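Local coordinates for protein dihydrofolate reductase (Enterococcus faecalis, PDB 4M7U) that catalyses the NADPH-dependent reduction of dihydrofolate to tetrahydrofolate, probably a key step of folate metabolism that supplies glycine, purine and DNA-precursor synthesis, at residues A[11-16]-A[101-106]; A[45-50]-A[65-70]; A[109-114]-A[134-139]; A[120-125]-A[164-169]. One frame throughout, in Å; residues are numbered along the deposited sequence.

Contact 1. Residues A[11-16]-A[101-106]; sequences AAIWAQ and VTVIGG
Ala11 and Ala12 pair in parallel with Val103 and Ile104, the axes of the two strand segments coming within 4.5 Å before splaying at 40°. This is the middle of the mixed sheet of the dihydrofolate reductase fold, where strand 9-17 has strand 101-104 on one flank and strand 120-126 on the other. Three backbone bonds hold the pairing. The amide of Ile104 reaches Ala11 O at 2.7 Å, close to the carbonyl direction, while the outer two, Ala11 N to Thr102 O and Ile13 N to Ile104 O, are both 3.2 Å and leave the carbonyl planes at a tilt.

Side chains meet on both faces. On the one carrying Ala11 and Val103, CG2 of Ile13 presses on CG1 of Val103 at 3.4 Å, tighter than usual carbon contact, the two side chains crossing obliquely. With CG1 of Ile13 anti to the backbone N (chi1 -175°), it is the CG2 branch that meets the valine. Phe38 and Phe39 of helix 33-43 lie against Ile13 here. On the other face CB of Ala12 sits 4.2 Å from CB of Ile104; the Ile104 side chain also packs against Val110 of helix 108-114, which binds the cofactor. Past Ile104 the strands part, and a water bridges the two chains, donating to Ile13 O at 2.8 Å and to Gly105 O at 2.9 Å.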
# COMPACT_ATOMS: atom_id res chain seq x y z
N ALA A 11 6.99 -0.87 4.27
CA ALA A 11 5.95 0.02 4.77
C ALA A 11 4.68 -0.36 4.04
O ALA A 11 4.72 -0.62 2.84
CB ALA A 11 6.29 1.48 4.46
N ALA A 12 3.56 -0.42 4.76
CA ALA A 12 2.27 -0.53 4.09
C ALA A 12 1.60 0.85 4.09
O ALA A 12 1.58 1.54 5.12
CB ALA A 12 1.39 -1.57 4.77
N ILE A 13 1.09 1.26 2.94
CA ILE A 13 0.43 2.56 2.83
C ILE A 13 -0.94 2.42 2.16
O ILE A 13 -1.08 1.73 1.15
CB ILE A 13 1.28 3.59 2.05
CG1 ILE A 13 0.60 4.96 2.07
CG2 ILE A 13 1.46 3.15 0.62
CD1 ILE A 13 1.49 6.08 1.60
N TRP A 14 -1.96 3.04 2.73
CA TRP A 14 -3.28 2.96 2.14
C TRP A 14 -4.17 4.06 2.65
O TRP A 14 -3.87 4.69 3.68
CB TRP A 14 -3.92 1.58 2.36
CG TRP A 14 -4.47 1.34 3.74
CD1 TRP A 14 -5.78 1.46 4.14
CD2 TRP A 14 -3.73 0.94 4.90
NE1 TRP A 14 -5.89 1.16 5.48
CE2 TRP A 14 -4.65 0.85 5.97
CE3 TRP A 14 -2.38 0.65 5.13
CZ2 TRP A 14 -4.25 0.46 7.26
CZ3 TRP A 14 -1.98 0.28 6.41
CH2 TRP A 14 -2.92 0.19 7.46
N ALA A 15 -5.25 4.31 1.91
CA ALA A 15 -6.33 5.16 2.38
C ALA A 15 -7.57 4.29 2.51
O ALA A 15 -7.81 3.41 1.68
CB ALA A 15 -6.58 6.30 1.41
N GLN A 16 -8.34 4.53 3.56
CA GLN A 16 -9.63 3.85 3.74
C GLN A 16 -10.66 4.82 4.31
O GLN A 16 -10.29 5.85 4.90
CB GLN A 16 -9.47 2.66 4.68
CG GLN A 16 -9.15 3.07 6.11
CD GLN A 16 -9.12 1.90 7.06
OE1 GLN A 16 -8.21 1.06 7.01
NE2 GLN A 16 -10.11 1.83 7.94
N VAL A 101 12.98 1.65 0.30
CA VAL A 101 11.86 1.07 1.03
C VAL A 101 10.97 0.29 0.04
O VAL A 101 10.76 0.73 -1.09
CB VAL A 101 11.01 2.16 1.77
CG1 VAL A 101 9.94 1.51 2.64
CG2 VAL A 101 11.90 3.05 2.63
N THR A 102 10.47 -0.86 0.48
CA THR A 102 9.54 -1.66 -0.30
C THR A 102 8.14 -1.38 0.24
O THR A 102 7.78 -1.82 1.34
CB THR A 102 9.84 -3.18 -0.18
OG1 THR A 102 11.21 -3.43 -0.56
CG2 THR A 102 8.91 -3.99 -1.09
N VAL A 103 7.36 -0.62 -0.52
CA VAL A 103 6.06 -0.16 -0.07
C VAL A 103 4.99 -1.13 -0.53
O VAL A 103 4.89 -1.46 -1.72
CB VAL A 103 5.75 1.23 -0.60
CG1 VAL A 103 4.38 1.67 -0.17
CG2 VAL A 103 6.80 2.22 -0.10
N ILE A 104 4.20 -1.60 0.43
CA ILE A 104 3.11 -2.52 0.13
C ILE A 104 1.87 -1.68 -0.14
O ILE A 104 1.33 -1.05 0.77
CB ILE A 104 2.82 -3.48 1.32
CG1 ILE A 104 4.12 -4.13 1.81
CG2 ILE A 104 1.82 -4.54 0.91
CD1 ILE A 104 4.91 -4.84 0.69
N GLY A 105 1.41 -1.65 -1.39
CA GLY A 105 0.32 -0.77 -1.75
C GLY A 105 -1.06 -1.40 -1.81
O GLY A 105 -2.01 -0.70 -2.14
N GLY A 106 -1.16 -2.70 -1.52
CA GLY A 106 -2.45 -3.40 -1.56
C GLY A 106 -2.55 -4.41 -2.69
O GLY A 106 -1.55 -4.67 -3.38
O HOH W 1 -2.31 2.06 -1.30

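Contact 2. Residues A[45-50]-A[65-70]; sequences HNTLVL and NRTTIV
From Thr47 to Leu50 the chain runs parallel to Thr67-Val70, residue facing residue, with strand axes 4.6 Å apart at closest and only 20° off parallel. The two strands belong to a beta-alpha-beta unit: strand 47-51, helix 52-57, strand 67-71. Their amides alternate. Thr67 N donates to Asn46 O, Leu48 N to Thr67 O, Ile69 N to Leu48 O at 2.7 Å, and Leu50 N to Ile69 O; a further bond, His45 N to Asn65 O at 2.8 Å, extends the pairing into the loops ahead of the strands.

Thr47, Thr67, Val49 and Ile69 share one face. Thr47 and Thr67 stand side by side, pointing the same way, OG1 of Thr47 3.8 Å from CB of Thr67. CG2 of Thr47, anti to its backbone N, reaches across to CD1 of Ile69 at 3.6 Å, two residues beyond its own partner Thr67, and also sits 3.4 Å from Thr67 O. Helix 88-97 covers this side, and Tyr94 OH is the hydrogen-bond partner of Thr47 OG1. On the other face the Leu50 side chain crosses that of Thr68, CD1 to CG2 at 4.2 Å. At the loop end the ring of His45 lies alongside the Asn65 side chain, ring and amide planes 74° apart.

Backbone bonds thus tie the strands together, whereas the polar ends of Asn46, Thr47 and Arg66 find their partners outside the pair: Asn46 OD1 takes the amide of Val101, and Arg66 NE binds Thr43 OG1. The Thr47 hydroxyl, though buried, has its polar need met by the tyrosine.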
# COMPACT_ATOMS: atom_id res chain seq x y z
N HIS A 45 10.87 7.01 -6.19
CA HIS A 45 12.21 6.41 -6.09
C HIS A 45 12.29 5.21 -5.15
O HIS A 45 13.39 4.76 -4.81
CB HIS A 45 13.26 7.47 -5.72
CG HIS A 45 13.23 8.68 -6.60
ND1 HIS A 45 13.22 9.97 -6.12
CD2 HIS A 45 13.19 8.78 -7.95
CE1 HIS A 45 13.17 10.82 -7.13
NE2 HIS A 45 13.15 10.13 -8.25
N ASN A 46 11.14 4.67 -4.75
CA ASN A 46 11.12 3.41 -4.00
C ASN A 46 10.53 2.26 -4.82
O ASN A 46 10.42 2.34 -6.05
CB ASN A 46 10.37 3.56 -2.68
CG ASN A 46 11.15 4.36 -1.66
OD1 ASN A 46 12.32 4.07 -1.38
ND2 ASN A 46 10.52 5.38 -1.09
N THR A 47 10.16 1.18 -4.14
CA THR A 47 9.44 0.09 -4.79
C THR A 47 8.01 0.01 -4.27
O THR A 47 7.75 0.18 -3.08
CB THR A 47 10.18 -1.26 -4.60
OG1 THR A 47 11.47 -1.17 -5.20
CG2 THR A 47 9.40 -2.39 -5.28
N LEU A 48 7.07 -0.20 -5.19
CA LEU A 48 5.67 -0.33 -4.83
C LEU A 48 5.18 -1.75 -5.19
O LEU A 48 5.35 -2.20 -6.33
CB LEU A 48 4.85 0.72 -5.59
CG LEU A 48 3.34 0.65 -5.36
CD1 LEU A 48 3.00 1.03 -3.92
CD2 LEU A 48 2.59 1.54 -6.35
N VAL A 49 4.60 -2.45 -4.21
CA VAL A 49 4.10 -3.82 -4.42
C VAL A 49 2.58 -3.83 -4.51
O VAL A 49 1.91 -3.34 -3.60
CB VAL A 49 4.52 -4.77 -3.27
CG1 VAL A 49 4.00 -6.19 -3.51
CG2 VAL A 49 6.04 -4.78 -3.12
N LEU A 50 2.05 -4.38 -5.60
CA LEU A 50 0.60 -4.41 -5.82
C LEU A 50 0.11 -5.82 -6.20
O LEU A 50 0.70 -6.48 -7.06
CB LEU A 50 0.20 -3.44 -6.93
CG LEU A 50 0.51 -1.95 -6.77
CD1 LEU A 50 0.13 -1.20 -8.05
CD2 LEU A 50 -0.27 -1.41 -5.59
N ASN A 65 9.24 6.83 -12.31
CA ASN A 65 10.25 7.05 -11.28
C ASN A 65 10.10 6.23 -9.98
O ASN A 65 10.57 6.65 -8.92
CB ASN A 65 10.34 8.55 -10.96
CG ASN A 65 10.57 9.39 -12.21
OD1 ASN A 65 11.67 9.39 -12.76
ND2 ASN A 65 9.54 10.09 -12.66
N ARG A 66 9.43 5.08 -10.07
CA ARG A 66 9.41 4.05 -9.02
C ARG A 66 9.55 2.70 -9.71
O ARG A 66 9.24 2.57 -10.89
CB ARG A 66 8.05 4.01 -8.32
CG ARG A 66 7.60 5.29 -7.75
CD ARG A 66 6.13 5.48 -7.94
NE ARG A 66 5.73 6.73 -7.31
CZ ARG A 66 5.82 7.92 -7.89
NH1 ARG A 66 6.28 8.03 -9.13
NH2 ARG A 66 5.45 9.01 -7.23
N THR A 67 9.97 1.69 -8.96
CA THR A 67 9.84 0.32 -9.44
C THR A 67 8.54 -0.24 -8.87
O THR A 67 8.32 -0.18 -7.66
CB THR A 67 11.02 -0.56 -8.97
OG1 THR A 67 12.24 -0.08 -9.53
CG2 THR A 67 10.81 -2.02 -9.39
N THR A 68 7.67 -0.75 -9.74
CA THR A 68 6.46 -1.45 -9.28
C THR A 68 6.63 -2.96 -9.43
O THR A 68 7.09 -3.45 -10.47
CB THR A 68 5.23 -1.01 -10.07
OG1 THR A 68 5.04 0.41 -9.90
CG2 THR A 68 3.97 -1.76 -9.58
N ILE A 69 6.26 -3.71 -8.38
CA ILE A 69 6.17 -5.18 -8.49
C ILE A 69 4.70 -5.63 -8.48
O ILE A 69 3.94 -5.24 -7.58
CB ILE A 69 6.92 -5.89 -7.34
CG1 ILE A 69 8.42 -5.56 -7.36
CG2 ILE A 69 6.72 -7.39 -7.43
CD1 ILE A 69 9.14 -5.90 -6.06
N VAL A 70 4.28 -6.43 -9.47
CA VAL A 70 2.93 -7.01 -9.45
C VAL A 70 2.97 -8.47 -8.99
O VAL A 70 3.77 -9.27 -9.50
CB VAL A 70 2.20 -6.87 -10.79
CG1 VAL A 70 0.85 -7.52 -10.72
CG2 VAL A 70 2.04 -5.39 -11.15

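Contact 3. Residues A[109-114]-A[134-139]; sequences VVFKEL and TFFPEI. With NAP (NADP nicotinamide-adenine-dinucleotide phosphate), chain B.
Phe136 sets its CE1 over one face of the Phe111 ring, 3.7 Å from CD2 and offset toward the rim. The two side chains cross at about a right angle, yet the ring planes are only 46° apart. Beside it Pro137 fills the angle between helix and chain: its CG is 3.9 Å from CB of Phe111, and its CB equally far from CB of Lys112, whose side chain slides past in the opposite direction. Bent at chi3 and chi4, the lysine brings NZ to a water that also donates to Glu138 O, each leg 3.1 Å.

Farther out, Trp14 stacks on Phe136 and meets the Phe111 ring obliquely, while Ser108 OG bonds Phe135 O near the start of helix 108-114. That helix end faces NADP. Val109 N donates to O1N at 3.0 Å and Val110 N, weakly, to O1A; one turn on, Glu113 OE2 accepts from the adenine N6A at 2.9 Å. No hydrogen bond joins helix and loop directly; the contact is mainly apolar, with one water-mediated link, leaving amides at the helix start for the diphosphate, whose negative charge the helix dipole would be expected to ease.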
# COMPACT_ATOMS: atom_id res chain seq x y z
N VAL A 109 -5.79 -8.84 -0.06
CA VAL A 109 -5.00 -10.07 0.09
C VAL A 109 -3.52 -9.78 0.37
O VAL A 109 -2.90 -10.37 1.26
CB VAL A 109 -5.07 -10.98 -1.15
CG1 VAL A 109 -4.14 -12.17 -1.00
CG2 VAL A 109 -6.50 -11.46 -1.37
N VAL A 110 -2.97 -8.85 -0.40
CA VAL A 110 -1.58 -8.45 -0.23
C VAL A 110 -1.32 -7.88 1.16
O VAL A 110 -0.34 -8.24 1.81
CB VAL A 110 -1.14 -7.48 -1.34
CG1 VAL A 110 0.32 -7.09 -1.16
CG2 VAL A 110 -1.30 -8.15 -2.68
N PHE A 111 -2.20 -6.99 1.62
CA PHE A 111 -2.06 -6.40 2.97
C PHE A 111 -2.06 -7.45 4.08
O PHE A 111 -1.18 -7.47 4.95
CB PHE A 111 -3.19 -5.40 3.23
CG PHE A 111 -3.00 -4.06 2.56
CD1 PHE A 111 -1.76 -3.44 2.54
CD2 PHE A 111 -4.08 -3.41 1.98
CE1 PHE A 111 -1.60 -2.18 1.93
CE2 PHE A 111 -3.94 -2.17 1.38
CZ PHE A 111 -2.69 -1.56 1.35
N LYS A 112 -3.04 -8.34 4.05
CA LYS A 112 -3.16 -9.41 5.05
C LYS A 112 -1.92 -10.32 5.10
O LYS A 112 -1.52 -10.76 6.18
CB LYS A 112 -4.41 -10.24 4.77
CG LYS A 112 -4.88 -11.12 5.91
CD LYS A 112 -5.97 -12.07 5.42
CE LYS A 112 -7.16 -12.09 6.37
NZ LYS A 112 -6.76 -12.55 7.73
N GLU A 113 -1.32 -10.60 3.95
CA GLU A 113 -0.14 -11.47 3.89
C GLU A 113 1.13 -10.79 4.30
O GLU A 113 2.04 -11.43 4.83
CB GLU A 113 0.13 -11.92 2.46
CG GLU A 113 -0.94 -12.70 1.83
CD GLU A 113 -0.62 -12.90 0.38
OE1 GLU A 113 -0.27 -11.90 -0.30
OE2 GLU A 113 -0.68 -14.07 -0.06
N LEU A 114 1.24 -9.51 3.98
CA LEU A 114 2.54 -8.84 4.04
C LEU A 114 2.66 -7.87 5.20
O LEU A 114 3.77 -7.52 5.61
CB LEU A 114 2.87 -8.17 2.70
CG LEU A 114 3.44 -9.19 1.70
CD1 LEU A 114 3.42 -8.67 0.27
CD2 LEU A 114 4.87 -9.53 2.10
N THR A 134 -14.46 -3.87 -1.49
CA THR A 134 -13.19 -4.37 -0.96
C THR A 134 -12.76 -3.61 0.29
O THR A 134 -12.67 -2.38 0.29
CB THR A 134 -12.07 -4.26 -2.00
OG1 THR A 134 -12.52 -4.79 -3.26
CG2 THR A 134 -10.83 -5.03 -1.53
N PHE A 135 -12.46 -4.35 1.35
CA PHE A 135 -12.21 -3.77 2.65
C PHE A 135 -10.80 -4.05 3.11
O PHE A 135 -10.21 -5.08 2.75
CB PHE A 135 -13.21 -4.35 3.65
CG PHE A 135 -14.63 -4.01 3.33
CD1 PHE A 135 -15.31 -4.69 2.33
CD2 PHE A 135 -15.28 -2.98 3.99
CE1 PHE A 135 -16.62 -4.37 2.01
CE2 PHE A 135 -16.59 -2.65 3.68
CZ PHE A 135 -17.26 -3.34 2.69
N PHE A 136 -10.26 -3.14 3.92
CA PHE A 136 -9.01 -3.44 4.58
C PHE A 136 -9.22 -4.68 5.44
O PHE A 136 -10.24 -4.79 6.12
CB PHE A 136 -8.53 -2.26 5.43
CG PHE A 136 -7.15 -2.44 5.92
CD1 PHE A 136 -6.08 -2.22 5.07
CD2 PHE A 136 -6.91 -2.91 7.20
CE1 PHE A 136 -4.79 -2.43 5.51
CE2 PHE A 136 -5.63 -3.11 7.65
CZ PHE A 136 -4.56 -2.88 6.79
N PRO A 137 -8.27 -5.62 5.40
CA PRO A 137 -8.49 -6.92 6.04
C PRO A 137 -8.34 -6.84 7.55
O PRO A 137 -7.77 -5.88 8.08
CB PRO A 137 -7.38 -7.79 5.46
CG PRO A 137 -6.26 -6.79 5.20
CD PRO A 137 -6.98 -5.57 4.69
N GLU A 138 -8.83 -7.86 8.23
CA GLU A 138 -8.58 -8.03 9.65
C GLU A 138 -7.11 -8.35 9.87
O GLU A 138 -6.61 -9.36 9.36
CB GLU A 138 -9.42 -9.18 10.19
CG GLU A 138 -10.84 -8.82 10.51
CD GLU A 138 -11.61 -9.99 11.09
OE1 GLU A 138 -12.67 -10.32 10.52
OE2 GLU A 138 -11.15 -10.57 12.10
N ILE A 139 -6.41 -7.50 10.60
CA ILE A 139 -5.03 -7.80 10.94
C ILE A 139 -4.85 -7.83 12.44
O ILE A 139 -5.73 -7.42 13.20
CB ILE A 139 -4.05 -6.77 10.36
CG1 ILE A 139 -4.21 -5.43 11.08
CG2 ILE A 139 -4.27 -6.62 8.86
CD1 ILE A 139 -3.13 -4.43 10.76
PA NAP B . -5.42 -7.69 -4.56
O1A NAP B . -4.82 -7.97 -3.14
O2A NAP B . -4.99 -6.34 -5.10
O5B NAP B . -4.90 -8.77 -5.56
C5B NAP B . -5.14 -10.13 -5.33
C4B NAP B . -4.33 -10.99 -6.24
O4B NAP B . -2.85 -10.79 -6.17
C3B NAP B . -4.57 -12.47 -6.35
O3B NAP B . -5.76 -12.97 -6.84
C2B NAP B . -3.31 -12.95 -6.95
O2B NAP B . -3.15 -12.91 -8.32
C1B NAP B . -2.36 -12.18 -6.05
N9A NAP B . -1.53 -12.54 -4.94
C8A NAP B . -1.72 -12.12 -3.69
N7A NAP B . -0.81 -12.84 -2.86
C5A NAP B . -0.10 -13.72 -3.67
C6A NAP B . 0.91 -14.65 -3.36
N6A NAP B . 1.36 -14.80 -2.00
N1A NAP B . 1.42 -15.38 -4.35
C2A NAP B . 0.99 -15.23 -5.65
N3A NAP B . -0.01 -14.31 -5.95
C4A NAP B . -0.52 -13.58 -4.95
O3 NAP B . -6.99 -7.81 -4.56
PN NAP B . -7.94 -7.59 -3.30
O1N NAP B . -7.76 -8.76 -2.29
O2N NAP B . -7.69 -6.27 -2.60
O5D NAP B . -9.40 -7.54 -3.91
C5D NAP B . -9.53 -7.09 -5.24
C4D NAP B . -10.68 -7.62 -6.07
O4D NAP B . -11.59 -8.63 -5.49
C3D NAP B . -11.55 -6.66 -6.90
O3D NAP B . -11.49 -6.70 -8.22
C2D NAP B . -12.91 -6.76 -6.29
O2D NAP B . -14.04 -6.38 -6.99
C1D NAP B . -12.95 -8.07 -5.53
N1N NAP B . -13.90 -8.44 -4.50
C2N NAP B . -15.34 -8.56 -4.65
C3N NAP B . -16.19 -9.08 -3.49
C7N NAP B . -17.43 -9.82 -3.85
O7N NAP B . -17.40 -10.57 -4.82
N7N NAP B . -18.69 -9.35 -3.37
C4N NAP B . -15.62 -9.13 -2.05
C5N NAP B . -14.13 -8.68 -1.95
C6N NAP B . -13.36 -8.20 -3.19
P2B NAP B . -3.65 -14.15 -9.15
O1X NAP B . -5.18 -14.34 -8.92
O2X NAP B . -3.40 -13.84 -10.66
O3X NAP B . -2.90 -15.38 -8.69
O HOH W 2 -4.49 -11.57 9.68

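Contact 4. Residues A[120-125]-A[164-169]; sequences VLYRTM and YETYHR
Arg123 and Glu165 lie side by side on one face of the sheet, pointing the same way, and join in a salt bridge that converges on a single oxygen. NE and NH2 of the arginine both donate to Glu165 OE1, at 2.9 and 2.8 Å, with OE1 close to the guanidinium plane. The carboxylate is turned 37° against that plane; NH2 comes in on its syn side, NE from above it. A third donor reaches the same oxygen: Tyr167 OH, 2.6 Å away, also from above the carboxylate plane. Three donors on OE1 should restrict the rotation of the carboxylate and favour its ionised form. The Tyr167 ring stands nearly perpendicular to the guanidinium, and CE of Met125 lies over one guanidinium face, toward the rim.

The backbones that carry these groups are the antiparallel strands 120-126 and 162-169, toward one end of the mixed sheet of dihydrofolate reductase. Leu121 with Tyr167 and Arg123 with Glu165 are the hydrogen-bonded pairs, the shortest of the backbone bonds being Glu165 N to Arg123 O at 2.7 Å. Leu121 meets Tyr167 CB to CB at 3.9 Å.

On the opposite face Tyr122 and Thr166 stand alongside each other, CE2 of the ring 3.8 Å from the threonine CG2. The same methyl touches CG2 of Val120, which itself sits over a face of the Tyr122 ring, toward the rim. Thr124 and Tyr164 likewise point the same way, the ring's CD2 lying 3.4 Å from Thr124 OG1, a hydroxyl hydrogen-bonded to Asp35 OD1 of helix 33-43.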
# COMPACT_ATOMS: atom_id res chain seq x y z
N VAL A 120 6.22 -0.44 9.39
CA VAL A 120 5.45 0.79 9.59
C VAL A 120 4.20 0.73 8.75
O VAL A 120 4.22 0.12 7.68
CB VAL A 120 6.29 2.05 9.24
CG1 VAL A 120 6.93 1.89 7.89
CG2 VAL A 120 5.44 3.33 9.26
N LEU A 121 3.11 1.31 9.27
CA LEU A 121 1.86 1.49 8.53
C LEU A 121 1.58 2.98 8.35
O LEU A 121 1.56 3.75 9.33
CB LEU A 121 0.69 0.85 9.29
CG LEU A 121 0.88 -0.60 9.74
CD1 LEU A 121 -0.34 -1.06 10.54
CD2 LEU A 121 1.11 -1.54 8.54
N TYR A 122 1.36 3.39 7.11
CA TYR A 122 0.89 4.73 6.81
C TYR A 122 -0.56 4.65 6.36
O TYR A 122 -0.86 4.16 5.27
CB TYR A 122 1.72 5.35 5.69
CG TYR A 122 3.17 5.55 6.05
CD1 TYR A 122 4.17 4.87 5.38
CD2 TYR A 122 3.54 6.44 7.06
CE1 TYR A 122 5.51 5.06 5.69
CE2 TYR A 122 4.88 6.64 7.38
CZ TYR A 122 5.85 5.95 6.69
OH TYR A 122 7.18 6.14 7.00
N ARG A 123 -1.48 5.12 7.20
CA ARG A 123 -2.90 5.05 6.88
C ARG A 123 -3.54 6.42 6.79
O ARG A 123 -3.40 7.26 7.70
CB ARG A 123 -3.66 4.22 7.94
CG ARG A 123 -5.17 4.13 7.65
CD ARG A 123 -5.86 3.19 8.64
NE ARG A 123 -6.13 3.84 9.91
CZ ARG A 123 -7.02 3.40 10.80
NH1 ARG A 123 -7.73 2.29 10.54
NH2 ARG A 123 -7.22 4.06 11.92
N THR A 124 -4.26 6.66 5.69
CA THR A 124 -5.08 7.86 5.58
C THR A 124 -6.51 7.49 5.93
O THR A 124 -7.18 6.78 5.17
CB THR A 124 -5.06 8.44 4.16
OG1 THR A 124 -3.71 8.82 3.81
CG2 THR A 124 -5.98 9.67 4.07
N MET A 125 -6.98 7.95 7.08
CA MET A 125 -8.33 7.64 7.53
C MET A 125 -9.29 8.73 7.04
O MET A 125 -9.17 9.90 7.43
CB MET A 125 -8.36 7.51 9.07
CG MET A 125 -9.74 7.18 9.65
SD MET A 125 -10.60 5.80 8.85
CE MET A 125 -10.01 4.45 9.82
N TYR A 164 -4.00 11.66 8.54
CA TYR A 164 -2.84 10.89 8.12
C TYR A 164 -2.19 10.28 9.36
O TYR A 164 -1.62 11.00 10.20
CB TYR A 164 -1.84 11.80 7.40
CG TYR A 164 -2.35 12.38 6.10
CD1 TYR A 164 -2.95 13.63 6.06
CD2 TYR A 164 -2.22 11.68 4.90
CE1 TYR A 164 -3.42 14.17 4.86
CE2 TYR A 164 -2.68 12.21 3.69
CZ TYR A 164 -3.28 13.46 3.68
OH TYR A 164 -3.74 13.99 2.49
N GLU A 165 -2.24 8.95 9.45
CA GLU A 165 -1.74 8.26 10.64
C GLU A 165 -0.49 7.43 10.36
O GLU A 165 -0.34 6.86 9.28
CB GLU A 165 -2.83 7.35 11.21
CG GLU A 165 -4.16 8.05 11.47
CD GLU A 165 -5.21 7.09 11.98
OE1 GLU A 165 -5.07 5.86 11.74
OE2 GLU A 165 -6.18 7.55 12.62
N THR A 166 0.39 7.34 11.36
CA THR A 166 1.56 6.47 11.28
C THR A 166 1.55 5.46 12.44
O THR A 166 1.37 5.85 13.59
CB THR A 166 2.86 7.30 11.34
OG1 THR A 166 2.81 8.32 10.34
CG2 THR A 166 4.10 6.41 11.12
N TYR A 167 1.75 4.18 12.13
CA TYR A 167 1.87 3.14 13.16
C TYR A 167 3.26 2.49 13.12
O TYR A 167 3.85 2.32 12.05
CB TYR A 167 0.78 2.07 12.98
CG TYR A 167 -0.63 2.59 13.12
CD1 TYR A 167 -1.24 3.31 12.10
CD2 TYR A 167 -1.37 2.37 14.29
CE1 TYR A 167 -2.53 3.78 12.22
CE2 TYR A 167 -2.66 2.84 14.42
CZ TYR A 167 -3.23 3.55 13.38
OH TYR A 167 -4.51 4.03 13.50
N HIS A 168 3.81 2.18 14.30
CA HIS A 168 5.10 1.49 14.41
C HIS A 168 4.85 0.24 15.26
O HIS A 168 3.83 0.16 15.95
CB HIS A 168 6.16 2.35 15.10
CG HIS A 168 6.72 3.47 14.27
ND1 HIS A 168 7.60 4.40 14.77
CD2 HIS A 168 6.53 3.79 12.96
CE1 HIS A 168 7.93 5.25 13.82
NE2 HIS A 168 7.31 4.91 12.72
N ARG A 169 5.77 -0.71 15.23
CA ARG A 169 5.60 -1.93 16.03
C ARG A 169 5.89 -1.69 17.51
O ARG A 169 6.77 -0.90 17.84
CB ARG A 169 6.47 -3.07 15.47
CG ARG A 169 5.83 -3.73 14.26
CD ARG A 169 6.59 -4.93 13.73
NE ARG A 169 5.81 -5.56 12.68
CZ ARG A 169 4.97 -6.57 12.88
NH1 ARG A 169 4.84 -7.10 14.09
NH2 ARG A 169 4.29 -7.07 11.85

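Contacts 1, 2 and 4 are cuts through one mixed sheet. Contact 1 lies in the middle, its centre about 11 Å from that of contact 2 and about 9 Å from that of contact 4; contacts 2 and 4 lie on opposite sides of the chain's centre, their centres about 19 Å apart. Probable backbone hydrogen bonds carry the sheet across: Val49 N to Val103 O and Tyr122 N to Ala12 O, each 2.7 Å. Contact 3 packs against this sheet through Trp14, whose CE2 is 3.3 Å from Phe136 CE1. NADP is held by the helix of contact 3 and also touches Gly106 of contact 1, while the Leu50 side chain of contact 2 comes within about 6 Å of it.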